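Local structure of branched-chain-amino-acid aminotransferase (Pseudomonas aeruginosa, 6NST) at residues Ile225-Leu228 and Ala229-Gly233; Ala159-Asn162 and Gly163-Ile166; Tyr288-Val292 and Ser293-Glu297. The protein probably catalyses the reversible transfer of the amino group of leucine, isoleucine and valine to 2-oxoglutarate, with pyridoxal 5'-phosphate as cofactor. The protein carries 1 engineered substitution. One frame throughout, in Å; residues are numbered along the deposited sequence.

Contact 1 (Ile225-Leu228 and Ala229-Gly233); sequences ILTL and AAEHG
His232 holds Leu228 O through two bent bonds, from ND1 and from the backbone N, each 3.0 Å long. They approach from opposite faces of the carbonyl plane. The ring reaches back because CG stands beside the backbone N (chi1 -78°), and histidine suits the spot because a nitrogen next to CG can point at the chain. Among the regular helical bonds, Glu231 N meets Thr227 O at 3.0 Å. Gly233 takes a positive phi of 67°, easy for glycine, and ends the helix as the C-prime residue of a Schellman motif, with Phe234 N bonded to Ala229 O and Gly233 N to Ala230 O.

Van der Waals contacts involve Thr227 and Glu231, which run side by side, CG2 of Thr227 lying 3.6 Å from OE2 of Glu231, an oxygen that is hydrogen-bonded to His299. OE1 of Glu231 sits 3.7 Å from CD2 of Leu228. Thr227 OG1, turned beside its own N, bonds to Asn223 O.

Helix 220-231 is the crossover between the parallel strands 207-210 and 235-238. Small Ala229 and branched Leu226 rest on Leu236, while Ile225 and Leu228 face helix 279-292.

Contact 2 (Ala159-Asn162 and Gly163-Ile166); sequences AKSN and GAYI
Lys160 and Tyr165 meet where the aliphatic chain of the lysine passes the phenol oxygen: CG and CE of Lys160 each lie 3.3 Å from OH of Tyr165. The lysine is extended throughout, with CG anti to the backbone N (chi1 -167°), so alternate methylenes come close to the hydroxyl while NZ is carried beyond it. A long unbranched side chain suits this residue, which probably forms the internal aldimine with pyridoxal phosphate, as in relatives; here no cofactor is attached, and a sulfate ion, probably from the crystallisation liquor, lies about 4 Å from the side chain.

Behind this pair, Ser161 O lies in the plane of the Tyr165 ring at its edge, 3.1 Å from CD1. The side chain of the same residue, Ser161, puts OG 3.2 Å from Ala164 CB.

The backbone that sets these groups is a type I beta turn over residues 162-165, closed by Tyr165 N bonding to Asn162 O at 3.2 Å and nearly straight (170°). Asn162 sends ND2 to His31 O of the second subunit, tying the turn to that neighbouring subunit. Tyr165 also stands edge-to-face with Phe38.

The loop follows strand 140-145 and delivers Tyr165 to the N-cap position of helix 166-177. Backbone bonds to Phe38 and Gly36 fix it along strand 36-46, and Ser65 of helix 55-68 bonds to Lys160 N.

Contact 3 (Tyr288-Val292 and Ser293-Glu297); sequences YFDLV and SGKTE
The flat carboxylate of Asp290 meets the chain of Lys295, OD1 lying 3.6 Å from CD, at a helix C-terminus that closes on a glycine of positive phi. The side chains lie at a slant to one another, and NZ of Lys295 stays 4.8 Å from OD1 of Asp290, so the charges may attract without forming a salt bridge. Of the aromatic rings, that of Tyr288 is covered on one face by CG1 of Val292, 3.5 Å above the plane and offset toward the rim. A beta-branched valine suits this place, since one methyl can cover the ring while the other, CG2, stays against the backbone by Ser293.

The helix, residues 279-292, gives way at Gly294, whose phi of 77° turns the chain aside; glycine takes this value without strain. Gly294 N makes a weak bond to Leu291 O. Beyond it the chain folds back, so that Thr296 N bonds to Asp290 O at 3.2 Å, the donor standing above the carbonyl plane. Thr296 OG1, set beside its own N (chi1 -58°), packs 3.5 Å from CB of Asp290.

This end of the helix is placed by its surroundings: Leu291 and Val292 press on Phe53 of strand 51-53, Tyr288 packs against helix 220-231, and Arg303 bonds to Leu291 O.

Serine suits position 293 because its hydroxyl can return to the preceding turn. With OG set between its own N and carbonyl carbon (chi1 68°), Ser293 takes Phe289 O from one face of the carbonyl plane through OG at 2.6 Å and from the opposite face through its backbone N at 3.1 Å.

Contacts 1 and 3 are two helix ends packed on each other, their centres 14 Å apart and on the same side of the chain's centre. The joint is hydrophobic: CD1 of Leu228 lies 3.7 Å from CA of Tyr288, and CD1 of Ile225 lies 3.9 Å from CD1 of Tyr288. His299, farther along the loop after helix 279-292, touches Thr227 and Leu291 and so reaches both contacts. Contact 2, which carries the lysine that probably bears the cofactor and lies beside the sulfate, is across the chain's centre, 29 Å from contact 1 and 30 Å from contact 3 between centres. Contacts 1 and 3 thus belong to the packing of the scaffold, contact 2 to what is probably the active site.

Contact 1 (Ile225-Leu228 and Ala229-Gly233)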
loop_
_atom_site.group_PDB
_atom_site.type_symbol
_atom_site.label_atom_id
_atom_site.label_comp_id
_atom_site.label_asym_id
_atom_site.label_seq_id
_atom_site.Cartn_x
_atom_site.Cartn_y
_atom_site.Cartn_z
ATOM N N ILE A 225 6.989 14.186 -27.967
ATOM C CA ILE A 225 5.588 14.130 -28.375
ATOM C C ILE A 225 4.795 15.248 -27.708
ATOM O O ILE A 225 3.918 15.858 -28.332
ATOM C CB ILE A 225 4.995 12.738 -28.080
ATOM C CG1 ILE A 225 5.052 11.853 -29.329
ATOM C CG2 ILE A 225 3.554 12.847 -27.606
ATOM C CD1 ILE A 225 6.443 11.584 -29.848
ATOM N N LEU A 226 5.098 15.552 -26.441
ATOM C CA LEU A 226 4.454 16.687 -25.784
ATOM C C LEU A 226 4.741 17.982 -26.533
ATOM O O LEU A 226 3.864 18.843 -26.665
ATOM C CB LEU A 226 4.917 16.811 -24.330
ATOM C CG LEU A 226 4.891 15.608 -23.377
ATOM C CD1 LEU A 226 5.002 16.074 -21.929
ATOM C CD2 LEU A 226 3.661 14.742 -23.571
ATOM N N THR A 227 5.970 18.132 -27.035
ATOM C CA THR A 227 6.314 19.295 -27.846
ATOM C C THR A 227 5.576 19.270 -29.179
ATOM O O THR A 227 4.994 20.277 -29.599
ATOM C CB THR A 227 7.825 19.342 -28.077
ATOM O OG1 THR A 227 8.502 19.417 -26.816
ATOM C CG2 THR A 227 8.200 20.546 -28.929
ATOM N N LEU A 228 5.587 18.119 -29.859
ATOM C CA LEU A 228 4.936 18.020 -31.161
ATOM C C LEU A 228 3.422 18.149 -31.040
ATOM O O LEU A 228 2.780 18.771 -31.894
ATOM C CB LEU A 228 5.307 16.700 -31.837
ATOM C CG LEU A 228 6.760 16.528 -32.290
ATOM C CD1 LEU A 228 6.970 15.144 -32.884
ATOM C CD2 LEU A 228 7.151 17.607 -33.291
ATOM N N ALA A 229 2.832 17.566 -29.992
ATOM C CA ALA A 229 1.390 17.690 -29.805
ATOM C C ALA A 229 0.988 19.145 -29.604
ATOM O O ALA A 229 -0.036 19.593 -30.133
ATOM C CB ALA A 229 0.930 16.837 -28.623
ATOM N N ALA A 230 1.789 19.899 -28.847
ATOM C CA ALA A 230 1.519 21.322 -28.673
ATOM C C ALA A 230 1.665 22.077 -29.989
ATOM O O ALA A 230 0.865 22.970 -30.290
ATOM C CB ALA A 230 2.450 21.904 -27.611
ATOM N N GLU A 231 2.677 21.727 -30.788
ATOM C CA GLU A 231 2.879 22.384 -32.075
ATOM C C GLU A 231 1.766 22.076 -33.068
ATOM O O GLU A 231 1.578 22.837 -34.024
ATOM C CB GLU A 231 4.230 21.981 -32.668
ATOM C CG GLU A 231 5.428 22.491 -31.882
ATOM C CD GLU A 231 6.753 22.025 -32.461
ATOM O OE1 GLU A 231 6.738 21.264 -33.452
ATOM O OE2 GLU A 231 7.810 22.421 -31.922
ATOM N N HIS A 232 1.028 20.985 -32.868
ATOM C CA HIS A 232 -0.091 20.630 -33.727
ATOM C C HIS A 232 -1.436 21.027 -33.128
ATOM O O HIS A 232 -2.474 20.541 -33.587
ATOM C CB HIS A 232 -0.075 19.131 -34.032
ATOM C CG HIS A 232 0.928 18.736 -35.069
ATOM N ND1 HIS A 232 2.288 18.826 -34.863
ATOM C CD2 HIS A 232 0.767 18.249 -36.322
ATOM C CE1 HIS A 232 2.922 18.410 -35.944
ATOM N NE2 HIS A 232 2.022 18.054 -36.844
ATOM N N GLY A 233 -1.435 21.890 -32.112
ATOM C CA GLY A 233 -2.675 22.341 -31.513
ATOM C C GLY A 233 -3.461 21.280 -30.778
ATOM O O GLY A 233 -4.666 21.445 -30.576
#

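Contact 2 (Ala159-Asn162 and Gly163-Ile166)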
loop_
_atom_site.group_PDB
_atom_site.type_symbol
_atom_site.label_atom_id
_atom_site.label_comp_id
_atom_site.label_asym_id
_atom_site.label_seq_id
_atom_site.Cartn_x
_atom_site.Cartn_y
_atom_site.Cartn_z
ATOM N N ALA A 159 16.270 7.378 -13.075
ATOM C CA ALA A 159 17.533 6.933 -13.641
ATOM C C ALA A 159 17.295 5.722 -14.531
ATOM O O ALA A 159 16.449 4.874 -14.236
ATOM C CB ALA A 159 18.537 6.585 -12.541
ATOM N N LYS A 160 18.041 5.655 -15.632
ATOM C CA LYS A 160 17.980 4.517 -16.544
ATOM C C LYS A 160 19.129 3.584 -16.172
ATOM O O LYS A 160 20.211 3.610 -16.758
ATOM C CB LYS A 160 18.048 4.988 -17.994
ATOM C CG LYS A 160 17.684 3.929 -19.018
ATOM C CD LYS A 160 17.525 4.536 -20.405
ATOM C CE LYS A 160 17.067 3.490 -21.410
ATOM N NZ LYS A 160 16.822 4.071 -22.758
ATOM N N SER A 161 18.881 2.755 -15.163
ATOM C CA SER A 161 19.895 1.890 -14.576
ATOM C C SER A 161 19.822 0.482 -15.161
ATOM O O SER A 161 18.754 0.004 -15.550
ATOM C CB SER A 161 19.744 1.828 -13.054
ATOM O OG SER A 161 18.460 1.363 -12.683
ATOM N N ASN A 162 20.981 -0.181 -15.203
ATOM C CA ASN A 162 21.082 -1.495 -15.830
ATOM C C ASN A 162 20.181 -2.514 -15.140
ATOM O O ASN A 162 19.250 -3.053 -15.747
ATOM C CB ASN A 162 22.537 -1.975 -15.815
ATOM C CG ASN A 162 23.449 -1.115 -16.666
ATOM O OD1 ASN A 162 23.103 0.006 -17.033
ATOM N ND2 ASN A 162 24.631 -1.637 -16.978
ATOM N N GLY A 163 20.447 -2.788 -13.862
ATOM C CA GLY A 163 19.779 -3.877 -13.171
ATOM C C GLY A 163 18.282 -3.705 -13.009
ATOM O O GLY A 163 17.582 -4.689 -12.751
ATOM N N ALA A 164 17.772 -2.480 -13.153
ATOM C CA ALA A 164 16.343 -2.258 -12.979
ATOM C C ALA A 164 15.517 -2.869 -14.101
ATOM O O ALA A 164 14.311 -3.068 -13.924
ATOM C CB ALA A 164 16.045 -0.762 -12.877
ATOM N N TYR A 165 16.131 -3.182 -15.238
ATOM C CA TYR A 165 15.396 -3.691 -16.389
ATOM C C TYR A 165 15.131 -5.190 -16.321
ATOM O O TYR A 165 14.717 -5.775 -17.326
ATOM C CB TYR A 165 16.133 -3.335 -17.682
ATOM C CG TYR A 165 15.843 -1.920 -18.127
ATOM C CD1 TYR A 165 16.453 -0.838 -17.506
ATOM C CD2 TYR A 165 14.937 -1.666 -19.147
ATOM C CE1 TYR A 165 16.181 0.458 -17.898
ATOM C CE2 TYR A 165 14.660 -0.373 -19.547
ATOM C CZ TYR A 165 15.284 0.685 -18.919
ATOM O OH TYR A 165 15.010 1.974 -19.314
ATOM N N ILE A 166 15.357 -5.823 -15.168
ATOM C CA ILE A 166 14.847 -7.175 -14.962
ATOM C C ILE A 166 13.326 -7.175 -15.042
ATOM O O ILE A 166 12.718 -8.054 -15.665
ATOM C CB ILE A 166 15.336 -7.735 -13.614
ATOM C CG1 ILE A 166 16.850 -7.943 -13.630
ATOM C CG2 ILE A 166 14.618 -9.035 -13.283
ATOM C CD1 ILE A 166 17.391 -8.478 -12.324
#

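Contact 3 (Tyr288-Val292 and Ser293-Glu297)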
loop_
_atom_site.group_PDB
_atom_site.type_symbol
_atom_site.label_atom_id
_atom_site.label_comp_id
_atom_site.label_asym_id
_atom_site.label_seq_id
_atom_site.Cartn_x
_atom_site.Cartn_y
_atom_site.Cartn_z
ATOM N N TYR A 288 6.735 12.894 -35.799
ATOM C CA TYR A 288 7.955 12.419 -35.156
ATOM C C TYR A 288 8.942 11.868 -36.180
ATOM O O TYR A 288 10.149 12.116 -36.081
ATOM C CB TYR A 288 7.628 11.363 -34.099
ATOM C CG TYR A 288 8.857 10.834 -33.391
ATOM C CD1 TYR A 288 9.451 11.553 -32.363
ATOM C CD2 TYR A 288 9.426 9.620 -33.758
ATOM C CE1 TYR A 288 10.580 11.077 -31.716
ATOM C CE2 TYR A 288 10.552 9.135 -33.117
ATOM C CZ TYR A 288 11.124 9.868 -32.097
ATOM O OH TYR A 288 12.244 9.388 -31.458
ATOM N N PHE A 289 8.450 11.117 -37.169
ATOM C CA PHE A 289 9.338 10.580 -38.196
ATOM C C PHE A 289 9.918 11.690 -39.065
ATOM O O PHE A 289 11.095 11.640 -39.439
ATOM C CB PHE A 289 8.596 9.556 -39.054
ATOM C CG PHE A 289 8.585 8.172 -38.472
ATOM C CD1 PHE A 289 9.454 7.202 -38.943
ATOM C CD2 PHE A 289 7.710 7.841 -37.453
ATOM C CE1 PHE A 289 9.444 5.928 -38.411
ATOM C CE2 PHE A 289 7.694 6.570 -36.916
ATOM C CZ PHE A 289 8.561 5.614 -37.395
ATOM N N ASP A 290 9.107 12.698 -39.402
ATOM C CA ASP A 290 9.624 13.842 -40.145
ATOM C C ASP A 290 10.694 14.581 -39.355
ATOM O O ASP A 290 11.657 15.096 -39.939
ATOM C CB ASP A 290 8.486 14.799 -40.504
ATOM C CG ASP A 290 7.540 14.222 -41.536
ATOM O OD1 ASP A 290 7.876 13.178 -42.137
ATOM O OD2 ASP A 290 6.458 14.814 -41.743
ATOM N N LEU A 291 10.547 14.638 -38.032
ATOM C CA LEU A 291 11.501 15.368 -37.207
ATOM C C LEU A 291 12.834 14.632 -37.119
ATOM O O LEU A 291 13.897 15.225 -37.339
ATOM C CB LEU A 291 10.916 15.592 -35.814
ATOM C CG LEU A 291 11.785 16.369 -34.828
ATOM C CD1 LEU A 291 11.937 17.815 -35.274
ATOM C CD2 LEU A 291 11.199 16.286 -33.428
ATOM N N VAL A 292 12.798 13.336 -36.803
ATOM C CA VAL A 292 14.042 12.608 -36.572
ATOM C C VAL A 292 14.799 12.380 -37.877
ATOM O O VAL A 292 16.034 12.319 -37.878
ATOM C CB VAL A 292 13.762 11.280 -35.841
ATOM C CG1 VAL A 292 13.063 11.541 -34.516
ATOM C CG2 VAL A 292 12.939 10.338 -36.709
ATOM N N SER A 293 14.092 12.262 -38.999
ATOM C CA SER A 293 14.724 11.992 -40.284
ATOM C C SER A 293 15.104 13.259 -41.037
ATOM O O SER A 293 15.656 13.162 -42.138
ATOM C CB SER A 293 13.803 11.137 -41.162
ATOM O OG SER A 293 12.658 11.869 -41.563
ATOM N N GLY A 294 14.822 14.435 -40.483
ATOM C CA GLY A 294 15.197 15.677 -41.122
ATOM C C GLY A 294 14.331 16.100 -42.287
ATOM O O GLY A 294 14.689 17.058 -42.983
ATOM N N LYS A 295 13.209 15.419 -42.533
ATOM C CA LYS A 295 12.295 15.870 -43.577
ATOM C C LYS A 295 11.694 17.228 -43.249
ATOM O O LYS A 295 11.274 17.949 -44.161
ATOM C CB LYS A 295 11.187 14.837 -43.795
ATOM C CG LYS A 295 11.693 13.495 -44.302
ATOM C CD LYS A 295 10.559 12.503 -44.490
ATOM C CE LYS A 295 11.086 11.153 -44.946
ATOM N NZ LYS A 295 9.989 10.168 -45.146
ATOM N N THR A 296 11.646 17.587 -41.969
ATOM C CA THR A 296 11.277 18.920 -41.517
ATOM C C THR A 296 12.503 19.570 -40.895
ATOM O O THR A 296 13.169 18.962 -40.050
ATOM C CB THR A 296 10.134 18.863 -40.500
ATOM O OG1 THR A 296 9.003 18.203 -41.083
ATOM C CG2 THR A 296 9.735 20.266 -40.064
ATOM N N GLU A 297 12.803 20.797 -41.312
ATOM C CA GLU A 297 14.005 21.478 -40.848
ATOM C C GLU A 297 13.845 22.092 -39.462
ATOM O O GLU A 297 14.816 22.647 -38.934
ATOM C CB GLU A 297 14.414 22.557 -41.856
ATOM C CG GLU A 297 15.902 22.869 -41.865
ATOM C CD GLU A 297 16.293 23.789 -43.000
ATOM O OE1 GLU A 297 15.431 24.073 -43.859
ATOM O OE2 GLU A 297 17.461 24.229 -43.035
#